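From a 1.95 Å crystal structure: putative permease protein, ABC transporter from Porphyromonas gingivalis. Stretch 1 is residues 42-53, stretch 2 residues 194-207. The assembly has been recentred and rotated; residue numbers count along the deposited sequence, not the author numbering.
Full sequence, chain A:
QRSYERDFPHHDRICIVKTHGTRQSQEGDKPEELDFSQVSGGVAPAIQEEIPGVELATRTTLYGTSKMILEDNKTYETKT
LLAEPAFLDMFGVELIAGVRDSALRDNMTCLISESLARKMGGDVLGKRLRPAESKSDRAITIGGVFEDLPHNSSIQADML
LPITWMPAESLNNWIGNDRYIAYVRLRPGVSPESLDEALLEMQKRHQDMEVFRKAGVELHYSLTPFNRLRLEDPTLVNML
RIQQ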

# COMPACT_ATOMS: atom_id res chain seq x y z
N GLY A 42 -3.79 -11.63 -6.59
CA GLY A 42 -4.97 -12.43 -6.71
C GLY A 42 -4.80 -13.91 -6.86
O GLY A 42 -5.68 -14.64 -6.58
N VAL A 43 -3.67 -14.32 -7.38
CA VAL A 43 -3.45 -15.69 -7.77
C VAL A 43 -3.48 -16.73 -6.69
O VAL A 43 -4.17 -17.69 -6.82
CB VAL A 43 -2.12 -15.81 -8.47
CG1 VAL A 43 -1.90 -17.18 -8.89
CG2 VAL A 43 -2.06 -14.91 -9.60
N ALA A 44 -2.76 -16.54 -5.59
CA ALA A 44 -2.71 -17.60 -4.61
C ALA A 44 -4.05 -17.99 -4.00
O ALA A 44 -4.36 -19.12 -3.94
CB ALA A 44 -1.76 -17.26 -3.53
N PRO A 45 -4.86 -17.04 -3.58
CA PRO A 45 -6.14 -17.39 -2.98
C PRO A 45 -7.03 -18.10 -3.96
O PRO A 45 -7.71 -18.99 -3.58
CB PRO A 45 -6.73 -16.04 -2.60
CG PRO A 45 -5.77 -15.04 -2.98
CD PRO A 45 -4.50 -15.65 -3.31
N ALA A 46 -7.01 -17.69 -5.21
CA ALA A 46 -7.80 -18.31 -6.23
C ALA A 46 -7.40 -19.75 -6.45
O ALA A 46 -8.22 -20.59 -6.68
CB ALA A 46 -7.73 -17.55 -7.46
N ILE A 47 -6.12 -20.05 -6.38
CA ILE A 47 -5.68 -21.40 -6.57
C ILE A 47 -6.21 -22.31 -5.48
O ILE A 47 -6.66 -23.38 -5.77
CB ILE A 47 -4.16 -21.48 -6.64
CG1 ILE A 47 -3.69 -20.94 -7.96
CG2 ILE A 47 -3.70 -22.85 -6.52
CD1 ILE A 47 -2.27 -20.74 -8.01
N GLN A 48 -6.17 -21.88 -4.24
CA GLN A 48 -6.67 -22.71 -3.18
C GLN A 48 -8.15 -23.00 -3.32
O GLN A 48 -8.58 -24.09 -3.07
CB GLN A 48 -6.44 -22.10 -1.81
CG GLN A 48 -6.65 -23.10 -0.74
CD GLN A 48 -6.19 -22.66 0.59
OE1 GLN A 48 -5.14 -22.12 0.73
NE2 GLN A 48 -6.99 -22.91 1.58
N GLU A 49 -8.90 -21.99 -3.66
CA GLU A 49 -10.32 -22.14 -3.87
C GLU A 49 -10.69 -22.98 -5.08
O GLU A 49 -11.59 -23.75 -5.01
CB GLU A 49 -11.01 -20.79 -3.88
N GLU A 50 -9.98 -22.80 -6.18
CA GLU A 50 -10.39 -23.36 -7.45
C GLU A 50 -9.66 -24.55 -8.03
O GLU A 50 -10.16 -25.18 -8.92
CB GLU A 50 -10.43 -22.25 -8.50
CG GLU A 50 -11.37 -21.16 -8.15
CD GLU A 50 -11.39 -20.03 -9.13
OE1 GLU A 50 -10.91 -20.18 -10.24
OE2 GLU A 50 -11.91 -18.97 -8.78
N ILE A 51 -8.47 -24.87 -7.57
CA ILE A 51 -7.69 -25.88 -8.25
C ILE A 51 -7.65 -27.18 -7.48
O ILE A 51 -7.28 -27.20 -6.34
CB ILE A 51 -6.28 -25.40 -8.49
CG1 ILE A 51 -6.30 -24.12 -9.30
CG2 ILE A 51 -5.50 -26.45 -9.18
CD1 ILE A 51 -6.49 -24.31 -10.70
N PRO A 52 -8.05 -28.25 -8.13
CA PRO A 52 -8.15 -29.55 -7.51
C PRO A 52 -6.82 -30.10 -7.14
O PRO A 52 -5.90 -29.95 -7.87
CB PRO A 52 -8.72 -30.40 -8.64
CG PRO A 52 -8.22 -29.81 -9.81
CD PRO A 52 -8.27 -28.35 -9.57
N GLY A 53 -6.72 -30.75 -6.01
CA GLY A 53 -5.46 -31.31 -5.63
C GLY A 53 -4.52 -30.37 -4.93
O GLY A 53 -3.42 -30.73 -4.65
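Stretch 2 (194-207) SLDEALLEMQKRHQ

The centre of the contact is apolar and is built around Met 202, modelled as selenomethionine, and Ile 51. Met 202 SE lies 3.5 Å from Ile 47 CG1, 4.0 Å from Ala 46 CB and 4.2 Å from Ile 51 CG1, so a single side chain touches the adjacent Ala 46 and Ile 47 and, four residues after Ile 47, Ile 51. Its chi1 and chi2 are both t, which extends the chain away from its own backbone, and chi3 is p, at 74°; the terminal CE then comes to 4.4 Å from Val 43 CG1. Ile 51 reaches toward stretch 2 in turn. With chi1 and chi2 both m, its CD1 stands 3.7 Å from Ala 198 CB and 4.0 Å from Leu 199 CD2, while its CG2 meets Leu 195 CD1 at 3.8 Å. Ala 198 has only a methyl group to offer, and here the backbones come close: the CA atoms of Ile 51 and Ala 198 are 6.5 Å apart.

Around this centre, the CA-to-CB bonds of Ile 47 and Leu 199 both point sideways relative to the other stretch, yet the ends of the side chains come nearer, with Ile 47 CD1 4.2 Å from Leu 199 CD2. Pro 52 continues the apolar surface beyond the helix, its CD 4.5 Å from Ala 198 CB; the carbonyl Pro 52 O also packs 3.8 Å from Leu 195 CD2.

The backbone explains this order of partners. Stretch 1 is helical through Glu 50, and Ile 51 (phi/psi -107/125°) is the first residue to leave helical geometry; stretch 2 is helical from 196 to 206. The N-to-C directions of the two helices differ by 120°, a steeply inclined, partly antiparallel crossing, with the axes 10.8 Å apart at closest approach. Accordingly, Val 43 has Gln 203 as its nearest CA neighbour at 8.5 Å, whereas Ile 51 pairs with Ala 198, earlier in stretch 2. The two stretches together bury 499 Å².

At the polar edge, Glu 50 points toward stretch 2 and forms a salt bridge with Arg 205. The modelled separation of Glu 50 OE1 and Arg 205 NH1, 2.0 Å, is too short to be taken literally, so the positions of both atoms are uncertain. His 206 lies beside the same carboxylate, but its NE2 is 3.4 Å from Glu 50 OE2 at a poor angle, and no hydrogen bond forms. The other ring nitrogen is engaged within stretch 2: His 206 ND1 donates to Met 202 O at 3.1 Å and 167°. No hydrogen bond crosses between the stretches.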

# COMPACT_ATOMS: atom_id res chain seq x y z
N SER A 194 0.29 -31.59 -14.19
CA SER A 194 -1.04 -31.98 -14.50
C SER A 194 -2.00 -30.83 -14.36
O SER A 194 -3.07 -30.85 -14.92
CB SER A 194 -1.46 -33.16 -13.65
OG SER A 194 -1.65 -32.80 -12.32
N LEU A 195 -1.61 -29.81 -13.61
CA LEU A 195 -2.49 -28.71 -13.28
C LEU A 195 -2.41 -27.56 -14.24
O LEU A 195 -3.02 -26.57 -14.04
CB LEU A 195 -2.22 -28.21 -11.88
CG LEU A 195 -2.46 -29.25 -10.83
CD1 LEU A 195 -2.43 -28.72 -9.46
CD2 LEU A 195 -3.77 -29.91 -11.07
N ASP A 196 -1.66 -27.70 -15.31
CA ASP A 196 -1.55 -26.59 -16.21
C ASP A 196 -2.88 -26.18 -16.80
O ASP A 196 -3.17 -25.02 -16.89
CB ASP A 196 -0.60 -26.92 -17.36
CG ASP A 196 0.86 -26.85 -16.97
OD1 ASP A 196 1.19 -26.21 -15.97
OD2 ASP A 196 1.68 -27.43 -17.67
N GLU A 197 -3.69 -27.13 -17.23
CA GLU A 197 -4.94 -26.81 -17.86
C GLU A 197 -5.92 -26.09 -16.93
O GLU A 197 -6.53 -25.12 -17.28
CB GLU A 197 -5.55 -28.07 -18.47
CG GLU A 197 -4.72 -28.66 -19.61
CD GLU A 197 -5.39 -29.82 -20.36
OE1 GLU A 197 -5.97 -30.72 -19.73
OE2 GLU A 197 -5.31 -29.83 -21.59
N ALA A 198 -6.02 -26.57 -15.71
CA ALA A 198 -6.85 -25.92 -14.72
C ALA A 198 -6.35 -24.52 -14.43
O ALA A 198 -7.12 -23.63 -14.22
CB ALA A 198 -6.90 -26.72 -13.49
N LEU A 199 -5.06 -24.33 -14.40
CA LEU A 199 -4.54 -23.01 -14.13
C LEU A 199 -4.98 -22.08 -15.22
O LEU A 199 -5.35 -20.98 -14.97
CB LEU A 199 -3.02 -23.02 -14.02
CG LEU A 199 -2.38 -23.58 -12.76
CD1 LEU A 199 -0.91 -23.57 -12.84
CD2 LEU A 199 -2.81 -22.89 -11.56
N LEU A 200 -4.97 -22.54 -16.44
CA LEU A 200 -5.42 -21.74 -17.54
C LEU A 200 -6.88 -21.38 -17.44
O LEU A 200 -7.27 -20.30 -17.78
CB LEU A 200 -5.24 -22.51 -18.81
CG LEU A 200 -4.65 -21.83 -20.02
CD1 LEU A 200 -5.15 -22.51 -21.23
CD2 LEU A 200 -4.87 -20.38 -20.08
N GLU A 201 -7.69 -22.33 -17.01
CA GLU A 201 -9.09 -22.09 -16.87
C GLU A 201 -9.29 -21.01 -15.84
O GLU A 201 -9.97 -20.06 -16.07
CB GLU A 201 -9.77 -23.36 -16.39
CG GLU A 201 -9.99 -24.39 -17.43
CD GLU A 201 -10.63 -25.64 -16.84
OE1 GLU A 201 -11.65 -25.52 -16.13
OE2 GLU A 201 -10.09 -26.74 -17.04
N MSE A 202 -8.61 -21.14 -14.73
CA MSE A 202 -8.67 -20.15 -13.70
C MSE A 202 -8.21 -18.79 -14.20
O MSE A 202 -8.83 -17.80 -13.93
CB MSE A 202 -7.78 -20.61 -12.56
CG MSE A 202 -7.65 -19.68 -11.39
SE MSE A 202 -6.21 -20.07 -10.24
CE MSE A 202 -4.81 -19.47 -11.31
N GLN A 203 -7.14 -18.73 -14.97
CA GLN A 203 -6.62 -17.48 -15.46
C GLN A 203 -7.61 -16.75 -16.33
O GLN A 203 -7.77 -15.58 -16.23
CB GLN A 203 -5.36 -17.73 -16.25
CG GLN A 203 -4.66 -16.51 -16.75
CD GLN A 203 -3.49 -16.80 -17.70
OE1 GLN A 203 -2.78 -15.92 -18.12
NE2 GLN A 203 -3.31 -18.04 -18.02
N LYS A 204 -8.28 -17.49 -17.18
CA LYS A 204 -9.29 -16.96 -18.07
C LYS A 204 -10.50 -16.38 -17.33
O LYS A 204 -11.06 -15.41 -17.74
CB LYS A 204 -9.71 -18.04 -19.06
CG LYS A 204 -8.66 -18.35 -20.09
CD LYS A 204 -8.98 -19.57 -20.89
CE LYS A 204 -8.09 -19.70 -22.11
NZ LYS A 204 -8.57 -20.81 -22.98
N ARG A 205 -10.88 -17.02 -16.25
CA ARG A 205 -11.95 -16.55 -15.40
C ARG A 205 -11.67 -15.21 -14.77
O ARG A 205 -12.57 -14.43 -14.59
CB ARG A 205 -12.20 -17.52 -14.28
CG ARG A 205 -13.21 -18.56 -14.49
CD ARG A 205 -13.24 -19.45 -13.28
NE ARG A 205 -12.85 -20.79 -13.64
CZ ARG A 205 -11.95 -21.53 -13.02
NH1 ARG A 205 -11.30 -21.12 -11.97
NH2 ARG A 205 -11.71 -22.71 -13.49
N HIS A 206 -10.44 -14.97 -14.36
CA HIS A 206 -10.17 -13.81 -13.57
C HIS A 206 -9.45 -12.68 -14.22
O HIS A 206 -9.42 -11.61 -13.69
CB HIS A 206 -9.33 -14.20 -12.39
CG HIS A 206 -10.03 -15.02 -11.38
ND1 HIS A 206 -10.04 -16.39 -11.42
CD2 HIS A 206 -10.72 -14.67 -10.29
CE1 HIS A 206 -10.70 -16.85 -10.39
NE2 HIS A 206 -11.13 -15.83 -9.69
N GLN A 207 -8.82 -12.92 -15.34
CA GLN A 207 -7.90 -11.96 -15.89
C GLN A 207 -8.40 -11.38 -17.18
O GLN A 207 -8.74 -12.08 -18.08
CB GLN A 207 -6.56 -12.65 -16.14
CG GLN A 207 -5.41 -11.74 -16.33
CD GLN A 207 -4.14 -12.46 -16.54
OE1 GLN A 207 -3.96 -13.15 -17.52
NE2 GLN A 207 -3.22 -12.30 -15.62